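Mannitol dehydrogenase (Pseudomonas fluorescens, PDB 1LJ8) binds NAD and, as a long-chain dehydrogenase, probably catalyses the interconversion of mannitol and fructose. Local coordinates at residues 336-341 and 400-405. Numbering follows the deposited sequence.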
# COMPACT_ATOMS: atom_id res chain seq x y z
N ASP A 336 -10.57 -4.70 19.36
CA ASP A 336 -10.74 -4.31 20.76
C ASP A 336 -9.86 -4.99 21.78
O ASP A 336 -9.33 -4.34 22.68
CB ASP A 336 -12.20 -4.53 21.23
CG ASP A 336 -13.20 -3.68 20.50
OD1 ASP A 336 -12.85 -2.62 19.93
OD2 ASP A 336 -14.39 -4.05 20.48
N LEU A 337 -9.66 -6.30 21.62
CA LEU A 337 -8.90 -7.04 22.63
C LEU A 337 -7.43 -7.26 22.34
O LEU A 337 -6.61 -7.35 23.25
CB LEU A 337 -9.54 -8.40 22.85
CG LEU A 337 -11.04 -8.38 23.16
CD1 LEU A 337 -11.58 -9.80 23.12
CD2 LEU A 337 -11.27 -7.72 24.54
N ASP A 338 -7.09 -7.33 21.05
CA ASP A 338 -5.70 -7.61 20.71
C ASP A 338 -4.88 -6.40 20.32
O ASP A 338 -3.77 -6.23 20.82
CB ASP A 338 -5.63 -8.69 19.59
CG ASP A 338 -6.33 -10.01 19.99
OD1 ASP A 338 -6.32 -10.32 21.21
OD2 ASP A 338 -6.88 -10.73 19.11
N VAL A 339 -5.44 -5.55 19.46
CA VAL A 339 -4.68 -4.39 18.99
C VAL A 339 -4.77 -3.15 19.87
O VAL A 339 -3.76 -2.55 20.20
CB VAL A 339 -5.14 -4.00 17.51
CG1 VAL A 339 -4.37 -2.74 17.03
CG2 VAL A 339 -4.93 -5.23 16.56
N THR A 340 -5.99 -2.76 20.25
CA THR A 340 -6.17 -1.52 21.00
C THR A 340 -5.28 -1.31 22.20
O THR A 340 -4.68 -0.23 22.35
CB THR A 340 -7.70 -1.32 21.37
OG1 THR A 340 -8.45 -1.12 20.16
CG2 THR A 340 -7.88 -0.08 22.25
N PRO A 341 -5.15 -2.32 23.07
CA PRO A 341 -4.28 -2.13 24.26
C PRO A 341 -2.82 -1.85 23.93
O PRO A 341 -2.04 -1.45 24.81
CB PRO A 341 -4.40 -3.46 25.02
CG PRO A 341 -5.72 -4.05 24.58
CD PRO A 341 -5.74 -3.67 23.06
N THR A 400 -3.43 -15.58 22.21
CA THR A 400 -3.03 -15.36 20.80
C THR A 400 -3.97 -15.98 19.78
O THR A 400 -3.76 -15.81 18.57
CB THR A 400 -1.61 -15.94 20.50
OG1 THR A 400 -1.62 -17.37 20.65
CG2 THR A 400 -0.56 -15.31 21.44
N GLU A 401 -4.99 -16.68 20.25
CA GLU A 401 -5.86 -17.43 19.35
C GLU A 401 -6.47 -16.68 18.18
O GLU A 401 -6.47 -17.20 17.06
CB GLU A 401 -6.98 -18.10 20.13
CG GLU A 401 -7.42 -19.38 19.46
CD GLU A 401 -6.81 -20.57 20.18
OE1 GLU A 401 -5.86 -20.38 20.99
OE2 GLU A 401 -7.28 -21.69 19.94
N ARG A 402 -7.01 -15.48 18.43
CA ARG A 402 -7.60 -14.75 17.31
C ARG A 402 -6.55 -14.36 16.30
O ARG A 402 -6.82 -14.39 15.09
CB ARG A 402 -8.31 -13.48 17.77
CG ARG A 402 -9.60 -13.72 18.64
CD ARG A 402 -10.08 -12.37 19.20
NE ARG A 402 -9.18 -11.94 20.28
CZ ARG A 402 -9.27 -12.35 21.55
NH1 ARG A 402 -10.23 -13.19 21.96
NH2 ARG A 402 -8.35 -11.97 22.42
N ALA A 403 -5.36 -13.97 16.76
CA ALA A 403 -4.30 -13.56 15.82
C ALA A 403 -3.71 -14.77 15.12
O ALA A 403 -3.34 -14.72 13.93
CB ALA A 403 -3.20 -12.77 16.56
N ALA A 404 -3.63 -15.88 15.85
CA ALA A 404 -3.12 -17.12 15.26
C ALA A 404 -4.03 -17.58 14.15
O ALA A 404 -3.56 -18.16 13.17
CB ALA A 404 -2.99 -18.28 16.36
N LEU A 405 -5.32 -17.33 14.28
CA LEU A 405 -6.28 -17.76 13.25
C LEU A 405 -5.98 -17.04 11.93
O LEU A 405 -6.18 -17.63 10.87
CB LEU A 405 -7.75 -17.49 13.70
CG LEU A 405 -8.83 -17.87 12.66
CD1 LEU A 405 -8.77 -19.42 12.41
CD2 LEU A 405 -10.24 -17.47 13.18
O HOH W 1 -5.56 -13.18 19.84
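A bidentate salt bridge between Asp338 and Arg402 ties the last part of helix 325-339 to the first turn of helix 401-413. Arg402 grips the carboxylate side-on with two nitrogens, one to each oxygen. Its NH2 donates to Asp338 OD1 at 2.9 Å, and the bond is nearly straight (168°). Its NE donates to Asp338 OD2, also at 2.9 Å but less straight. Both oxygens are met on their syn sides and lie near the guanidinium plane, but the nitrogens sit somewhat out of the carboxylate plane. The two flat groups are not quite coplanar; their planes differ by 25°. The arginine chain bends at chi3 (-74°), which brings NE back toward the acid. Both helices belong to the mostly helical C-terminal domain, away from the annotated NAD-binding residues. Leu337 comes from the same helix as Asp338 and covers one face of the guanidinium. Its CD1 sits over the centre of the group, 3.8 Å from Arg402 CZ. A water adds a second link. It donates to Asp338 OD2 at 2.9 Å and accepts from Ala403 N at 3.2 Å, so the carboxylate also reaches the backbone at the start of helix 401-413. A leucine in place of Arg402 would probably leave the buried Asp338 carboxylate without its charged mate and Leu337 CD1 without the flat group it packs on. Earlier in helix 325-339, Tyr330 OH hydrogen-bonds to Arg402 O, and Arg398 NH2 hydrogen-bonds to Leu337 O.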